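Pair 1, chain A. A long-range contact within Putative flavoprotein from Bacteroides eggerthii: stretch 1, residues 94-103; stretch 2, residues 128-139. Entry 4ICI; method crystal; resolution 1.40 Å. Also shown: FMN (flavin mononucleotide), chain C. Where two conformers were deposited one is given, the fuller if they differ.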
# COMPACT_ATOMS: atom_id res chain seq x y z
N GLY A 94 1.06 0.33 1.74
CA GLY A 94 1.88 -0.68 1.15
C GLY A 94 1.13 -1.77 0.41
O GLY A 94 -0.02 -2.12 0.74
N TYR A 95 1.80 -2.32 -0.59
CA TYR A 95 1.19 -3.31 -1.48
C TYR A 95 2.25 -4.10 -2.22
O TYR A 95 3.33 -3.61 -2.50
CB TYR A 95 0.20 -2.65 -2.47
CG TYR A 95 0.76 -1.43 -3.19
CD1 TYR A 95 0.64 -0.17 -2.62
CD2 TYR A 95 1.41 -1.54 -4.38
CE1 TYR A 95 1.19 0.95 -3.27
CE2 TYR A 95 1.95 -0.45 -5.02
CZ TYR A 95 1.84 0.79 -4.47
OH TYR A 95 2.39 1.91 -5.08
N PRO A 96 1.88 -5.30 -2.68
CA PRO A 96 2.66 -5.97 -3.70
C PRO A 96 2.38 -5.33 -5.06
O PRO A 96 1.26 -4.89 -5.31
CB PRO A 96 2.10 -7.39 -3.69
CG PRO A 96 0.65 -7.22 -3.28
CD PRO A 96 0.68 -6.06 -2.31
N ILE A 97 3.38 -5.25 -5.92
CA ILE A 97 3.18 -4.79 -7.31
C ILE A 97 2.49 -5.89 -8.09
O ILE A 97 2.99 -7.00 -8.14
CB ILE A 97 4.52 -4.50 -8.01
CG1 ILE A 97 5.31 -3.38 -7.32
CG2 ILE A 97 4.30 -4.18 -9.53
CD1 ILE A 97 4.53 -2.06 -7.13
N TRP A 98 1.33 -5.61 -8.67
CA TRP A 98 0.60 -6.52 -9.54
C TRP A 98 0.44 -5.87 -10.92
O TRP A 98 -0.19 -4.83 -11.05
CB TRP A 98 -0.79 -6.84 -9.00
CG TRP A 98 -0.85 -7.77 -7.84
CD1 TRP A 98 0.19 -8.30 -7.11
CD2 TRP A 98 -2.05 -8.22 -7.19
NE1 TRP A 98 -0.29 -9.08 -6.09
CE2 TRP A 98 -1.66 -9.04 -6.11
CE3 TRP A 98 -3.41 -8.03 -7.43
CZ2 TRP A 98 -2.57 -9.68 -5.28
CZ3 TRP A 98 -4.31 -8.67 -6.59
CH2 TRP A 98 -3.88 -9.48 -5.52
N TRP A 99 1.07 -6.47 -11.94
CA TRP A 99 1.05 -5.92 -13.29
C TRP A 99 1.44 -4.42 -13.30
O TRP A 99 0.83 -3.60 -13.97
CB TRP A 99 -0.33 -6.15 -13.91
CG TRP A 99 -0.67 -7.59 -14.06
CD1 TRP A 99 -1.39 -8.39 -13.19
CD2 TRP A 99 -0.24 -8.46 -15.13
NE1 TRP A 99 -1.44 -9.68 -13.68
CE2 TRP A 99 -0.74 -9.74 -14.86
CE3 TRP A 99 0.52 -8.26 -16.28
CZ2 TRP A 99 -0.51 -10.84 -15.69
CZ3 TRP A 99 0.75 -9.35 -17.13
CH2 TRP A 99 0.23 -10.62 -16.83
N ASP A 100 2.51 -4.11 -12.56
CA ASP A 100 3.08 -2.76 -12.47
C ASP A 100 2.14 -1.73 -11.84
O ASP A 100 2.34 -0.51 -12.02
CB ASP A 100 3.58 -2.28 -13.85
CG ASP A 100 4.84 -1.42 -13.79
OD1 ASP A 100 5.48 -1.29 -12.70
OD2 ASP A 100 5.14 -0.86 -14.87
N LEU A 101 1.15 -2.21 -11.08
CA LEU A 101 0.16 -1.36 -10.45
C LEU A 101 -0.06 -1.76 -8.99
O LEU A 101 0.33 -2.83 -8.55
CB LEU A 101 -1.20 -1.48 -11.18
CG LEU A 101 -1.27 -0.97 -12.61
CD1 LEU A 101 -2.55 -1.51 -13.28
CD2 LEU A 101 -1.17 0.57 -12.65
N ALA A 102 -0.71 -0.88 -8.25
CA ALA A 102 -1.29 -1.26 -6.95
C ALA A 102 -2.48 -2.19 -7.19
O ALA A 102 -3.32 -1.94 -8.05
CB ALA A 102 -1.75 -0.05 -6.18
N PRO A 103 -2.59 -3.26 -6.38
CA PRO A 103 -3.84 -4.03 -6.37
C PRO A 103 -5.05 -3.15 -6.14
O PRO A 103 -4.96 -2.15 -5.40
CB PRO A 103 -3.62 -5.03 -5.22
CG PRO A 103 -2.12 -5.16 -5.11
CD PRO A 103 -1.61 -3.78 -5.43
N GLY A 128 10.74 -7.61 -8.83
CA GLY A 128 11.71 -6.89 -9.65
C GLY A 128 11.26 -5.52 -10.14
O GLY A 128 12.09 -4.60 -10.32
N SER A 129 9.96 -5.37 -10.40
CA SER A 129 9.48 -4.09 -10.88
C SER A 129 9.73 -3.01 -9.84
O SER A 129 9.63 -3.24 -8.64
CB SER A 129 7.99 -4.13 -11.15
OG SER A 129 7.70 -4.90 -12.30
N SER A 130 10.00 -1.81 -10.33
CA SER A 130 10.11 -0.63 -9.49
C SER A 130 8.72 -0.18 -9.05
O SER A 130 7.70 -0.53 -9.66
CB SER A 130 10.80 0.51 -10.23
OG SER A 130 10.03 0.89 -11.34
N ILE A 131 8.68 0.62 -8.01
CA ILE A 131 7.43 1.16 -7.54
C ILE A 131 6.88 2.29 -8.39
O ILE A 131 5.70 2.61 -8.30
CB ILE A 131 7.53 1.66 -6.07
CG1 ILE A 131 6.14 1.79 -5.41
CG2 ILE A 131 8.38 2.95 -5.95
CD1 ILE A 131 6.18 2.09 -3.90
N GLY A 132 7.73 2.91 -9.21
CA GLY A 132 7.37 4.17 -9.86
C GLY A 132 6.05 4.19 -10.60
O GLY A 132 5.25 5.13 -10.43
N ASN A 133 5.83 3.19 -11.45
CA ASN A 133 4.57 3.20 -12.22
C ASN A 133 3.33 3.18 -11.35
O ASN A 133 2.42 3.99 -11.51
CB ASN A 133 4.51 2.08 -13.24
CG ASN A 133 3.36 2.26 -14.21
OD1 ASN A 133 3.39 3.19 -15.05
ND2 ASN A 133 2.30 1.48 -14.04
N SER A 134 3.35 2.29 -10.36
CA SER A 134 2.18 2.12 -9.51
C SER A 134 1.93 3.41 -8.76
O SER A 134 0.78 3.82 -8.59
CB SER A 134 2.40 0.93 -8.56
OG SER A 134 3.39 1.18 -7.56
N ALA A 135 3.00 4.05 -8.26
CA ALA A 135 2.88 5.29 -7.52
C ALA A 135 2.39 6.44 -8.39
O ALA A 135 1.57 7.25 -7.95
CB ALA A 135 4.22 5.62 -6.86
N THR A 136 2.87 6.50 -9.61
CA THR A 136 2.41 7.51 -10.58
C THR A 136 0.91 7.38 -10.84
O THR A 136 0.19 8.37 -10.82
CB THR A 136 3.21 7.43 -11.87
OG1 THR A 136 4.56 7.82 -11.59
CG2 THR A 136 2.64 8.31 -12.99
N VAL A 137 0.47 6.15 -11.08
CA VAL A 137 -0.96 5.93 -11.36
C VAL A 137 -1.81 6.29 -10.13
O VAL A 137 -2.85 6.95 -10.25
CB VAL A 137 -1.22 4.51 -11.88
CG1 VAL A 137 -2.72 4.24 -12.06
CG2 VAL A 137 -0.48 4.27 -13.19
N LEU A 138 -1.37 5.92 -8.92
CA LEU A 138 -2.11 6.31 -7.74
C LEU A 138 -2.18 7.83 -7.57
O LEU A 138 -3.26 8.35 -7.24
CB LEU A 138 -1.52 5.65 -6.50
CG LEU A 138 -1.79 4.18 -6.23
CD1 LEU A 138 -0.92 3.70 -5.02
CD2 LEU A 138 -3.27 3.90 -5.97
N LYS A 139 -1.06 8.52 -7.79
CA LYS A 139 -1.02 9.99 -7.64
C LYS A 139 -1.97 10.66 -8.64
O LYS A 139 -2.68 11.58 -8.29
CB LYS A 139 0.42 10.49 -7.77
CG LYS A 139 0.57 11.98 -7.56
CD LYS A 139 2.06 12.39 -7.47
CE LYS A 139 2.19 13.90 -7.28
NZ LYS A 139 3.64 14.30 -7.11
N1 FMN C . 6.28 -8.52 -9.51
C2 FMN C . 6.88 -7.58 -10.31
O2 FMN C . 8.07 -7.33 -10.14
N3 FMN C . 6.14 -6.95 -11.30
C4 FMN C . 4.81 -7.25 -11.55
O4 FMN C . 4.24 -6.57 -12.43
C4A FMN C . 4.21 -8.23 -10.75
N5 FMN C . 2.86 -8.60 -10.98
C5A FMN C . 2.30 -9.56 -10.13
C6 FMN C . 0.96 -9.92 -10.30
C7 FMN C . 0.37 -10.85 -9.48
C7M FMN C . -1.08 -11.19 -9.64
C8 FMN C . 1.08 -11.43 -8.45
C8M FMN C . 0.43 -12.46 -7.55
C9 FMN C . 2.42 -11.09 -8.27
C9A FMN C . 3.04 -10.13 -9.09
N10 FMN C . 4.39 -9.77 -8.91
C10 FMN C . 4.96 -8.83 -9.73
C1' FMN C . 5.18 -10.36 -7.77
C2' FMN C . 4.79 -9.62 -6.46
O2' FMN C . 4.84 -8.22 -6.55
C3' FMN C . 5.75 -9.98 -5.31
O3' FMN C . 5.93 -11.43 -5.23
C4' FMN C . 5.33 -9.37 -3.93
O4' FMN C . 6.47 -9.41 -3.11
C5' FMN C . 4.21 -10.26 -3.27
O5' FMN C . 3.91 -9.62 -2.06
P FMN C . 2.96 -10.27 -0.94
O1P FMN C . 3.70 -11.53 -0.48
O2P FMN C . 2.70 -9.27 0.08
O3P FMN C . 1.61 -10.65 -1.56
O HOH W 1 5.02 -0.07 -10.20
O HOH W 2 7.39 0.81 -12.36
O HOH W 3 -1.18 1.80 -9.27

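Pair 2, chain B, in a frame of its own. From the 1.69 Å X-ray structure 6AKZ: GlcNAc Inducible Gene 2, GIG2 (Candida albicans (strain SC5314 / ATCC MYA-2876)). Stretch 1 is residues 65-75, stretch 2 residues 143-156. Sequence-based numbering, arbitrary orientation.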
# COMPACT_ATOMS: atom_id res chain seq x y z
N ASP B 65 -17.83 11.36 4.79
CA ASP B 65 -18.48 11.63 3.53
C ASP B 65 -17.65 12.51 2.61
O ASP B 65 -16.98 13.38 3.08
CB ASP B 65 -19.84 12.28 3.67
CG ASP B 65 -20.69 12.09 2.43
OD1 ASP B 65 -21.56 11.22 2.55
OD2 ASP B 65 -20.53 12.77 1.37
N PHE B 66 -17.74 12.25 1.32
CA PHE B 66 -16.98 13.00 0.37
C PHE B 66 -17.22 14.50 0.60
O PHE B 66 -16.32 15.28 0.50
CB PHE B 66 -17.37 12.60 -1.05
CG PHE B 66 -16.66 13.36 -2.08
CD1 PHE B 66 -15.34 13.18 -2.24
CD2 PHE B 66 -17.29 14.31 -2.84
CE1 PHE B 66 -14.64 13.88 -3.13
CE2 PHE B 66 -16.58 15.03 -3.76
CZ PHE B 66 -15.25 14.81 -3.90
N ILE B 67 -18.44 14.88 0.91
CA ILE B 67 -18.75 16.30 1.11
C ILE B 67 -18.06 16.96 2.30
O ILE B 67 -17.90 18.13 2.31
CB ILE B 67 -20.23 16.61 1.08
CG1 ILE B 67 -20.89 16.31 2.38
CG2 ILE B 67 -20.90 15.85 -0.00
CD1 ILE B 67 -22.33 16.71 2.32
N ASP B 68 -17.67 16.19 3.29
CA ASP B 68 -16.89 16.67 4.44
C ASP B 68 -15.44 17.16 3.99
O ASP B 68 -14.76 17.83 4.75
CB ASP B 68 -16.72 15.56 5.54
CG ASP B 68 -18.06 14.96 6.10
OD1 ASP B 68 -19.10 15.65 6.07
OD2 ASP B 68 -18.05 13.76 6.66
N ILE B 69 -14.97 16.78 2.82
CA ILE B 69 -13.64 17.16 2.37
C ILE B 69 -13.74 18.53 1.73
O ILE B 69 -14.37 18.68 0.67
CB ILE B 69 -13.07 16.15 1.41
CG1 ILE B 69 -12.87 14.83 2.18
CG2 ILE B 69 -11.77 16.66 0.76
CD1 ILE B 69 -12.56 13.64 1.31
N LYS B 70 -13.20 19.54 2.41
CA LYS B 70 -13.30 20.92 1.90
C LYS B 70 -11.90 21.35 1.58
O LYS B 70 -11.01 21.00 2.34
CB LYS B 70 -13.90 21.84 2.96
CG LYS B 70 -15.27 21.46 3.46
CD LYS B 70 -16.39 21.65 2.43
CE LYS B 70 -16.44 20.62 1.28
NZ LYS B 70 -17.76 20.30 0.62
N ASP B 71 -11.69 22.04 0.46
CA ASP B 71 -10.36 22.54 0.06
C ASP B 71 -9.32 21.42 -0.06
O ASP B 71 -8.20 21.62 0.37
CB ASP B 71 -9.88 23.61 1.07
CG ASP B 71 -10.80 24.83 1.12
OD1 ASP B 71 -11.28 25.26 0.05
OD2 ASP B 71 -11.05 25.36 2.22
N ASN B 72 -9.73 20.27 -0.62
CA ASN B 72 -8.92 19.09 -0.74
C ASN B 72 -8.12 18.70 0.50
O ASN B 72 -6.97 18.36 0.38
CB ASN B 72 -7.99 19.21 -1.93
CG ASN B 72 -8.73 19.59 -3.19
OD1 ASN B 72 -9.52 18.82 -3.70
ND2 ASN B 72 -8.56 20.82 -3.60
N LYS B 73 -8.77 18.77 1.68
CA LYS B 73 -8.18 18.39 2.95
C LYS B 73 -9.13 17.54 3.69
O LYS B 73 -10.30 17.83 3.71
CB LYS B 73 -7.95 19.60 3.87
CG LYS B 73 -6.95 20.53 3.33
CD LYS B 73 -6.87 21.84 4.13
CE LYS B 73 -6.27 22.91 3.22
NZ LYS B 73 -6.06 24.19 3.95
N LEU B 74 -8.60 16.53 4.39
CA LEU B 74 -9.44 15.83 5.33
C LEU B 74 -9.67 16.82 6.46
O LEU B 74 -8.71 17.48 6.90
CB LEU B 74 -8.79 14.57 5.87
CG LEU B 74 -8.48 13.45 4.86
CD1 LEU B 74 -7.78 12.31 5.59
CD2 LEU B 74 -9.70 12.93 4.13
N PRO B 75 -10.92 16.91 6.93
CA PRO B 75 -11.13 17.59 8.26
C PRO B 75 -10.24 17.07 9.39
O PRO B 75 -9.95 15.85 9.42
CB PRO B 75 -12.57 17.27 8.59
CG PRO B 75 -13.05 16.32 7.60
CD PRO B 75 -12.12 16.22 6.46
N PRO B 143 -13.12 13.67 -11.35
CA PRO B 143 -12.73 14.81 -10.49
C PRO B 143 -12.82 14.52 -8.99
O PRO B 143 -11.99 15.01 -8.20
CB PRO B 143 -13.77 15.92 -10.87
CG PRO B 143 -14.31 15.49 -12.16
CD PRO B 143 -14.33 14.01 -12.14
N ASN B 144 -13.83 13.74 -8.61
CA ASN B 144 -14.02 13.37 -7.22
C ASN B 144 -12.90 12.42 -6.81
O ASN B 144 -12.48 12.39 -5.65
CB ASN B 144 -15.38 12.71 -7.01
CG ASN B 144 -16.53 13.71 -7.07
OD1 ASN B 144 -16.31 14.90 -7.27
ND2 ASN B 144 -17.75 13.21 -6.88
N MET B 145 -12.39 11.61 -7.71
CA MET B 145 -11.30 10.71 -7.36
C MET B 145 -10.01 11.52 -7.25
O MET B 145 -9.28 11.34 -6.34
CB MET B 145 -11.12 9.59 -8.36
CG MET B 145 -12.37 8.75 -8.43
SD MET B 145 -12.45 7.74 -6.98
CE MET B 145 -12.88 8.95 -5.75
N LYS B 146 -9.74 12.38 -8.23
CA LYS B 146 -8.54 13.21 -8.09
C LYS B 146 -8.54 13.97 -6.74
O LYS B 146 -7.51 14.14 -6.11
CB LYS B 146 -8.47 14.23 -9.22
CG LYS B 146 -8.20 13.53 -10.58
CD LYS B 146 -8.00 14.60 -11.68
CE LYS B 146 -7.47 13.99 -12.94
NZ LYS B 146 -7.12 14.97 -14.00
N ALA B 147 -9.69 14.46 -6.37
CA ALA B 147 -9.87 15.22 -5.14
C ALA B 147 -9.49 14.42 -3.91
O ALA B 147 -8.74 14.90 -3.04
CB ALA B 147 -11.30 15.75 -5.00
N ILE B 148 -9.96 13.19 -3.81
CA ILE B 148 -9.63 12.41 -2.61
C ILE B 148 -8.17 12.04 -2.56
O ILE B 148 -7.58 12.03 -1.49
CB ILE B 148 -10.50 11.15 -2.36
CG1 ILE B 148 -10.29 10.13 -3.44
CG2 ILE B 148 -11.99 11.57 -2.25
CD1 ILE B 148 -11.09 8.84 -3.23
N PHE B 149 -7.55 11.78 -3.69
CA PHE B 149 -6.10 11.57 -3.68
C PHE B 149 -5.34 12.83 -3.26
O PHE B 149 -4.36 12.72 -2.53
CB PHE B 149 -5.64 11.00 -5.02
CG PHE B 149 -5.88 9.52 -5.11
CD1 PHE B 149 -7.10 9.02 -5.51
CD2 PHE B 149 -4.88 8.63 -4.71
CE1 PHE B 149 -7.35 7.63 -5.56
CE2 PHE B 149 -5.09 7.22 -4.78
CZ PHE B 149 -6.32 6.72 -5.17
N LYS B 150 -5.78 14.01 -3.71
CA LYS B 150 -5.16 15.25 -3.28
C LYS B 150 -5.26 15.36 -1.77
O LYS B 150 -4.29 15.67 -1.09
CB LYS B 150 -5.78 16.49 -3.91
CG LYS B 150 -5.45 16.76 -5.34
CD LYS B 150 -6.25 17.98 -5.84
CE LYS B 150 -6.66 17.94 -7.33
NZ LYS B 150 -8.16 17.99 -7.56
N ALA B 151 -6.41 15.04 -1.21
CA ALA B 151 -6.63 15.20 0.24
C ALA B 151 -5.75 14.19 1.03
O ALA B 151 -5.10 14.54 1.99
CB ALA B 151 -8.06 14.97 0.57
N MET B 152 -5.67 12.95 0.54
CA MET B 152 -4.77 11.95 1.16
C MET B 152 -3.34 12.33 1.13
O MET B 152 -2.63 12.10 2.11
CB MET B 152 -4.95 10.54 0.58
CG MET B 152 -6.42 9.98 0.76
SD MET B 152 -7.22 10.20 2.31
CE MET B 152 -6.35 8.97 3.30
N SER B 153 -2.90 12.94 0.04
CA SER B 153 -1.48 13.29 -0.14
C SER B 153 -1.02 14.32 0.90
O SER B 153 0.16 14.31 1.26
CB SER B 153 -1.24 13.83 -1.54
OG SER B 153 -1.61 15.19 -1.66
N LYS B 154 -1.94 15.13 1.39
CA LYS B 154 -1.66 16.08 2.48
C LYS B 154 -1.48 15.50 3.88
O LYS B 154 -1.05 16.20 4.79
CB LYS B 154 -2.76 17.11 2.50
CG LYS B 154 -2.83 17.87 1.18
CD LYS B 154 -3.89 18.92 1.39
CE LYS B 154 -4.02 19.91 0.25
NZ LYS B 154 -4.13 19.29 -1.03
N GLU B 155 -1.77 14.22 4.03
CA GLU B 155 -1.51 13.52 5.28
C GLU B 155 -0.06 13.09 5.34
O GLU B 155 0.50 12.89 6.42
CB GLU B 155 -2.42 12.37 5.41
CG GLU B 155 -3.92 12.77 5.33
CD GLU B 155 -4.37 13.59 6.54
OE1 GLU B 155 -3.90 13.25 7.67
OE2 GLU B 155 -5.14 14.62 6.40
N PHE B 156 0.60 13.01 4.19
CA PHE B 156 2.05 12.63 4.16
C PHE B 156 2.90 13.91 4.03
O PHE B 156 2.41 15.03 3.67
CB PHE B 156 2.32 11.67 2.98
CG PHE B 156 1.73 10.33 3.17
CD1 PHE B 156 2.51 9.33 3.75
CD2 PHE B 156 0.48 10.02 2.70
CE1 PHE B 156 2.00 8.08 3.95
CE2 PHE B 156 -0.07 8.77 2.88
CZ PHE B 156 0.68 7.81 3.51
O HOH W 4 -5.81 15.79 4.11

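In both pairs a short turn-forming segment lies against a helix, and the two arrangements superpose with an RMSD of 0.8 Å over 14 central residues. In pair 1 the segment leaves a strand, makes a type I' turn from Trp A98 to Leu A101 and runs on to Pro A103; in pair 2 the matching segment, Ile B69 to Pro B75, is loop. The two residues at the bend, Trp A99 and Asp A100 in pair 1 and Asp B71 and Asn B72 in pair 2, all have positive phi and psi. The bend is closed in pair 1 by Trp A98 N to Leu A101 O (3.0 Å) and Leu A101 N to Trp A98 O (2.9 Å), and in pair 2 by Lys B73 N to Lys B70 O (3.2 Å).

The nearest CA pair falls at equivalent positions. Leu A101 and Ser A134 have their CA atoms 4.1 Å apart, and their counterparts Lys B73 and Ala B151 have CA atoms 4.5 Å apart. At the helix position of this pair both proteins carry a small side chain, serine or alanine, whose centres lie 0.8 Å apart after superposition. Their chemistry differs. Ser A134 OG, lying at the edge of the Tyr A95 ring and near its plane, accepts a hydrogen bond from Tyr A95 OH (2.8 Å) and donates one to Ile A131 O (2.8 Å). Ala B151 offers only a methyl group, with Ile B69 CG2 4.1 Å from its CB. In the isoleucine equivalent to Ile B69, Ile A97 CD1 lies 3.5 Å from Ser A134 OG.

The carbonyl of the second bend residue also faces the helix in both pairs. Asp A100 O accepts a nearly linear hydrogen bond from Asn A133 ND2 (2.8 Å). In pair 2 Asn B72 O makes a CA-H...O contact with Ala B151 CA (3.2 Å) and a weak hydrogen bond with Lys B154 NZ (3.3 Å). That lysine matches Val A137, whose CG2 packs on Leu A101 CD2 at 3.8 Å; the long lysine chain thus reaches a carbonyl from a position where valine makes an apolar contact.

At the next position pair 2 has the larger residue, Leu B74 in place of Ala A102. Ala A102 CB touches Leu A138 CD1 at 4.0 Å, whereas Leu B74 faces Glu B155, with CD1 3.6 Å from OE2, and also reaches Met B152 SD from CD1 (3.9 Å). Beside it, a water joins the backbones in each structure: water 3 accepts from Ala A102 N and donates to Ser A134 O (both 2.9 Å), while water 4 accepts from Leu B74 N (2.9 Å) and donates to Ala B151 O (2.6 Å). Water 4 also donates to Glu B155 OE2 (2.7 Å), a link the apolar Leu A138 cannot supply.

The bend in pair 1 additionally holds the cofactor, as befits a putative flavoprotein: Trp A99 N donates to FMN N5 (2.9 Å) and Asp A100 N to FMN O4 (3.0 Å).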